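Local coordinates for UPF0255 protein frsA (Vibrio vulnificus, PDB 4I4C) that probably hydrolyses carboxylic esters as a serine esterase of the FrsA family, a branch of the alpha/beta-hydrolase clan, at residues Q286-P298 with S401-R415. Residues are numbered along the deposited sequence; the frame is centred on the assembly and turned at random.
Sequences QEKIKACVILGAP and SLDLAIKWLEDELLR
Strand 291-295 and the 401-413 part of helix 394-413 run antiparallel, at 174° between their N-to-C directions, with axes 8.6 Å apart at closest approach. Ala291, Val293 and Leu295, the alternate residues of the strand that face the helix, carry most of the packing. Val293 splits its branches between successive turns: CG1, anti to the backbone N (chi1 -177°), meets Ala405 CB at 3.8 Å, while CG2 reaches Trp408 CD1 at 3.5 Å, the two side chains crossing obliquely. The Trp408 indole lies beside the strand and gives its NE1 hydrogen to the carbonyl oxygen of Pro357, just ahead of the neighbouring strand 358-363. Ala291 CB sits 3.8 Å from Glu412 CB and also touches Leu409 and Leu413. In the alpha/beta-hydrolase fold this is the C-terminal helix packed on one face of the central mixed sheet; helix 273-284 covers the other face, where Cys292 points. At the C-terminal end of the strand, Leu295 CD2 rests 3.7 Å from Ser401 CB, and Leu295 also lines the pocket holding the bound polyether. Where the helix ends, beside the start of the strand, a water joins the two segments, donating to Lys290 O at 2.9 Å and also to Glu412 OE1. Lys290 lays its CB against Leu413 CD1, then bends at chi2 and chi4, carrying NZ back to Glu287 O and to His264 O.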
loop_
_atom_site.group_PDB
_atom_site.type_symbol
_atom_site.label_atom_id
_atom_site.label_comp_id
_atom_site.label_asym_id
_atom_site.label_seq_id
_atom_site.Cartn_x
_atom_site.Cartn_y
_atom_site.Cartn_z
ATOM N N GLN A 286 0.571 13.610 20.105
ATOM C CA GLN A 286 1.508 14.660 19.731
ATOM C C GLN A 286 2.858 14.593 20.448
ATOM O O GLN A 286 3.795 15.304 20.073
ATOM C CB GLN A 286 0.856 16.038 19.901
ATOM C CG GLN A 286 -0.515 16.145 19.247
ATOM C CD GLN A 286 -0.886 17.577 18.887
ATOM O OE1 GLN A 286 -0.043 18.474 18.931
ATOM N NE2 GLN A 286 -2.149 17.796 18.527
ATOM N N GLU A 287 2.965 13.748 21.471
ATOM C CA GLU A 287 4.229 13.613 22.196
ATOM C C GLU A 287 5.004 12.401 21.711
ATOM O O GLU A 287 6.223 12.465 21.482
ATOM C CB GLU A 287 3.992 13.510 23.708
ATOM C CG GLU A 287 3.814 14.872 24.393
ATOM C CD GLU A 287 5.019 15.774 24.181
ATOM O OE1 GLU A 287 6.139 15.359 24.554
ATOM O OE2 GLU A 287 4.849 16.887 23.630
ATOM N N LYS A 288 4.277 11.299 21.560
ATOM C CA LYS A 288 4.859 10.035 21.140
ATOM C C LYS A 288 5.335 10.060 19.694
ATOM O O LYS A 288 6.269 9.348 19.348
ATOM C CB LYS A 288 3.862 8.891 21.337
ATOM C CG LYS A 288 3.485 8.632 22.784
ATOM C CD LYS A 288 2.343 7.644 22.868
ATOM C CE LYS A 288 1.755 7.593 24.266
ATOM N NZ LYS A 288 0.439 6.883 24.291
ATOM N N ILE A 289 4.692 10.864 18.848
ATOM C CA ILE A 289 5.100 10.970 17.446
ATOM C C ILE A 289 6.044 12.155 17.263
ATOM O O ILE A 289 5.681 13.292 17.550
ATOM C CB ILE A 289 3.890 11.129 16.506
ATOM C CG1 ILE A 289 3.006 9.878 16.551
ATOM C CG2 ILE A 289 4.342 11.423 15.081
ATOM C CD1 ILE A 289 3.801 8.586 16.463
ATOM N N LYS A 290 7.253 11.879 16.788
ATOM C CA LYS A 290 8.279 12.908 16.625
ATOM C C LYS A 290 8.334 13.479 15.208
ATOM O O LYS A 290 8.814 14.595 14.999
ATOM C CB LYS A 290 9.643 12.334 17.005
ATOM C CG LYS A 290 9.751 11.924 18.475
ATOM C CD LYS A 290 9.381 13.098 19.402
ATOM C CE LYS A 290 9.663 12.797 20.876
ATOM N NZ LYS A 290 9.028 11.511 21.340
ATOM N N ALA A 291 7.849 12.710 14.234
ATOM C CA ALA A 291 7.872 13.147 12.838
ATOM C C ALA A 291 6.889 12.348 12.007
ATOM O O ALA A 291 6.670 11.182 12.287
ATOM C CB ALA A 291 9.273 12.999 12.257
ATOM N N CYS A 292 6.315 12.980 10.985
ATOM C CA CYS A 292 5.415 12.301 10.058
ATOM C C CYS A 292 5.675 12.748 8.614
ATOM O O CYS A 292 5.905 13.928 8.344
ATOM C CB CYS A 292 3.942 12.534 10.447
ATOM S SG CYS A 292 2.718 11.780 9.289
ATOM N N VAL A 293 5.659 11.794 7.687
ATOM C CA VAL A 293 5.827 12.097 6.274
ATOM C C VAL A 293 4.790 11.292 5.501
ATOM O O VAL A 293 4.617 10.092 5.744
ATOM C CB VAL A 293 7.232 11.708 5.768
ATOM C CG1 VAL A 293 7.405 12.099 4.309
ATOM C CG2 VAL A 293 8.315 12.346 6.626
ATOM N N ILE A 294 4.098 11.952 4.587
ATOM C CA ILE A 294 3.088 11.299 3.779
ATOM C C ILE A 294 3.317 11.560 2.290
ATOM O O ILE A 294 3.824 12.604 1.911
ATOM C CB ILE A 294 1.655 11.720 4.187
ATOM C CG1 ILE A 294 1.444 13.228 3.990
ATOM C CG2 ILE A 294 1.362 11.328 5.640
ATOM C CD1 ILE A 294 -0.040 13.641 4.080
ATOM N N LEU A 295 2.974 10.589 1.442
ATOM C CA LEU A 295 3.100 10.787 0.006
ATOM C C LEU A 295 1.839 10.297 -0.686
ATOM O O LEU A 295 1.415 9.160 -0.472
ATOM C CB LEU A 295 4.342 10.066 -0.537
ATOM C CG LEU A 295 4.592 10.116 -2.053
ATOM C CD1 LEU A 295 4.551 11.529 -2.626
ATOM C CD2 LEU A 295 5.919 9.439 -2.410
ATOM N N GLY A 296 1.246 11.146 -1.520
ATOM C CA GLY A 296 0.078 10.751 -2.304
ATOM C C GLY A 296 -1.183 10.425 -1.506
ATOM O O GLY A 296 -2.023 9.644 -1.957
ATOM N N ALA A 297 -1.329 11.030 -0.328
ATOM C CA ALA A 297 -2.464 10.744 0.555
ATOM C C ALA A 297 -3.759 11.453 0.124
ATOM O O ALA A 297 -3.741 12.649 -0.213
ATOM C CB ALA A 297 -2.106 11.095 2.017
ATOM N N PRO A 298 -4.889 10.717 0.122
ATOM C CA PRO A 298 -6.208 11.310 -0.155
ATOM C C PRO A 298 -6.758 11.985 1.095
ATOM O O PRO A 298 -7.664 11.442 1.743
ATOM C CB PRO A 298 -7.073 10.090 -0.509
ATOM C CG PRO A 298 -6.447 8.962 0.252
ATOM C CD PRO A 298 -4.957 9.254 0.287
ATOM N N SER A 401 10.942 12.574 -3.721
ATOM C CA SER A 401 10.021 12.519 -2.585
ATOM C C SER A 401 10.644 11.763 -1.429
ATOM O O SER A 401 10.613 12.199 -0.272
ATOM C CB SER A 401 8.729 11.820 -3.001
ATOM O OG SER A 401 8.007 12.617 -3.920
ATOM N N LEU A 402 11.213 10.616 -1.768
ATOM C CA LEU A 402 11.812 9.729 -0.792
ATOM C C LEU A 402 13.081 10.319 -0.201
ATOM O O LEU A 402 13.395 10.083 0.970
ATOM C CB LEU A 402 12.125 8.379 -1.437
ATOM C CG LEU A 402 11.761 7.213 -0.534
ATOM C CD1 LEU A 402 10.262 7.241 -0.259
ATOM C CD2 LEU A 402 12.183 5.894 -1.159
ATOM N N ASP A 403 13.828 11.072 -1.004
ATOM C CA ASP A 403 15.015 11.754 -0.482
ATOM C C ASP A 403 14.644 12.825 0.560
ATOM O O ASP A 403 15.308 12.961 1.593
ATOM C CB ASP A 403 15.857 12.360 -1.617
ATOM C CG ASP A 403 16.595 11.298 -2.441
ATOM O OD1 ASP A 403 16.710 10.138 -1.971
ATOM O OD2 ASP A 403 17.065 11.630 -3.556
ATOM N N LEU A 404 13.582 13.574 0.272
ATOM C CA LEU A 404 13.033 14.586 1.179
ATOM C C LEU A 404 12.492 13.968 2.468
ATOM O O LEU A 404 12.553 14.572 3.552
ATOM C CB LEU A 404 11.899 15.331 0.476
ATOM C CG LEU A 404 12.341 16.307 -0.615
ATOM C CD1 LEU A 404 11.148 16.756 -1.424
ATOM C CD2 LEU A 404 13.033 17.507 0.005
ATOM N N ALA A 405 11.949 12.761 2.322
ATOM C CA ALA A 405 11.394 12.001 3.432
ATOM C C ALA A 405 12.474 11.610 4.419
ATOM O O ALA A 405 12.326 11.796 5.626
ATOM C CB ALA A 405 10.710 10.748 2.910
ATOM N N ILE A 406 13.554 11.035 3.906
ATOM C CA ILE A 406 14.618 10.547 4.767
ATOM C C ILE A 406 15.338 11.725 5.454
ATOM O O ILE A 406 15.743 11.626 6.619
ATOM C CB ILE A 406 15.574 9.582 4.007
ATOM C CG1 ILE A 406 15.203 8.122 4.299
ATOM C CG2 ILE A 406 17.014 9.797 4.411
ATOM C CD1 ILE A 406 13.719 7.820 4.249
ATOM N N LYS A 407 15.466 12.843 4.743
ATOM C CA LYS A 407 16.053 14.053 5.336
ATOM C C LYS A 407 15.216 14.576 6.502
ATOM O O LYS A 407 15.753 14.995 7.536
ATOM C CB LYS A 407 16.249 15.163 4.292
ATOM C CG LYS A 407 17.601 15.114 3.600
ATOM C CD LYS A 407 18.754 15.147 4.609
ATOM C CE LYS A 407 18.714 16.407 5.476
ATOM N NZ LYS A 407 19.954 16.582 6.289
ATOM N N TRP A 408 13.902 14.542 6.317
ATOM C CA TRP A 408 12.961 14.958 7.346
ATOM C C TRP A 408 13.131 14.068 8.570
ATOM O O TRP A 408 13.187 14.553 9.700
ATOM C CB TRP A 408 11.539 14.850 6.798
ATOM C CG TRP A 408 10.470 15.518 7.618
ATOM C CD1 TRP A 408 9.661 14.931 8.556
ATOM C CD2 TRP A 408 10.069 16.892 7.547
ATOM N NE1 TRP A 408 8.787 15.858 9.074
ATOM C CE2 TRP A 408 9.013 17.067 8.470
ATOM C CE3 TRP A 408 10.497 17.989 6.793
ATOM C CZ2 TRP A 408 8.382 18.295 8.656
ATOM C CZ3 TRP A 408 9.869 19.207 6.976
ATOM C CH2 TRP A 408 8.823 19.350 7.899
ATOM N N LEU A 409 13.231 12.762 8.336
ATOM C CA LEU A 409 13.380 11.808 9.430
ATOM C C LEU A 409 14.753 11.912 10.069
ATOM O O LEU A 409 14.891 11.808 11.283
ATOM C CB LEU A 409 13.105 10.390 8.942
ATOM C CG LEU A 409 11.631 10.226 8.583
ATOM C CD1 LEU A 409 11.441 9.135 7.546
ATOM C CD2 LEU A 409 10.810 9.934 9.833
ATOM N N GLU A 410 15.765 12.130 9.244
ATOM C CA GLU A 410 17.108 12.396 9.723
ATOM C C GLU A 410 17.096 13.599 10.664
ATOM O O GLU A 410 17.657 13.537 11.762
ATOM C CB GLU A 410 18.013 12.683 8.530
ATOM C CG GLU A 410 19.491 12.716 8.823
ATOM C CD GLU A 410 20.308 12.466 7.573
ATOM O OE1 GLU A 410 19.703 12.368 6.481
ATOM O OE2 GLU A 410 21.547 12.357 7.680
ATOM N N ASP A 411 16.447 14.685 10.240
ATOM C CA ASP A 411 16.429 15.921 11.031
ATOM C C ASP A 411 15.617 15.823 12.322
ATOM O O ASP A 411 16.013 16.374 13.349
ATOM C CB ASP A 411 15.934 17.116 10.201
ATOM C CG ASP A 411 16.836 17.422 9.006
ATOM O OD1 ASP A 411 17.986 16.929 8.966
ATOM O OD2 ASP A 411 16.391 18.163 8.102
ATOM N N GLU A 412 14.492 15.122 12.278
ATOM C CA GLU A 412 13.567 15.158 13.404
ATOM C C GLU A 412 13.673 13.941 14.314
ATOM O O GLU A 412 13.398 14.037 15.510
ATOM C CB GLU A 412 12.127 15.365 12.922
ATOM C CG GLU A 412 11.916 16.650 12.116
ATOM C CD GLU A 412 12.052 17.912 12.963
ATOM O OE1 GLU A 412 12.065 17.792 14.201
ATOM O OE2 GLU A 412 12.134 19.016 12.391
ATOM N N LEU A 413 14.087 12.807 13.747
ATOM C CA LEU A 413 14.201 11.556 14.493
ATOM C C LEU A 413 15.604 11.306 15.061
ATOM O O LEU A 413 15.734 10.876 16.206
ATOM C CB LEU A 413 13.792 10.370 13.614
ATOM C CG LEU A 413 12.699 9.415 14.072
ATOM C CD1 LEU A 413 11.449 10.182 14.458
ATOM C CD2 LEU A 413 12.407 8.379 12.944
ATOM N N LEU A 414 16.649 11.552 14.268
ATOM C CA LEU A 414 18.022 11.370 14.751
ATOM C C LEU A 414 18.510 12.674 15.380
ATOM O O LEU A 414 19.651 13.090 15.189
ATOM C CB LEU A 414 18.955 10.954 13.611
ATOM C CG LEU A 414 18.482 9.736 12.790
ATOM C CD1 LEU A 414 19.476 9.346 11.722
ATOM C CD2 LEU A 414 18.201 8.559 13.696
ATOM N N ARG A 415 17.623 13.297 16.146
ATOM C CA ARG A 415 17.765 14.688 16.585
ATOM C C ARG A 415 18.756 14.919 17.740
ATOM O O ARG A 415 18.632 14.348 18.831
ATOM C CB ARG A 415 16.377 15.224 16.955
ATOM C CG ARG A 415 16.340 16.675 17.287
ATOM C CD ARG A 415 15.063 17.315 16.786
ATOM N NE ARG A 415 13.834 16.711 17.290
ATOM C CZ ARG A 415 13.434 16.763 18.558
ATOM N NH1 ARG A 415 14.195 17.347 19.477
ATOM N NH2 ARG A 415 12.282 16.201 18.911
ATOM O OXT ARG A 415 19.703 15.712 17.613
HETATM O O HOH W 1 10.721 16.556 15.952
#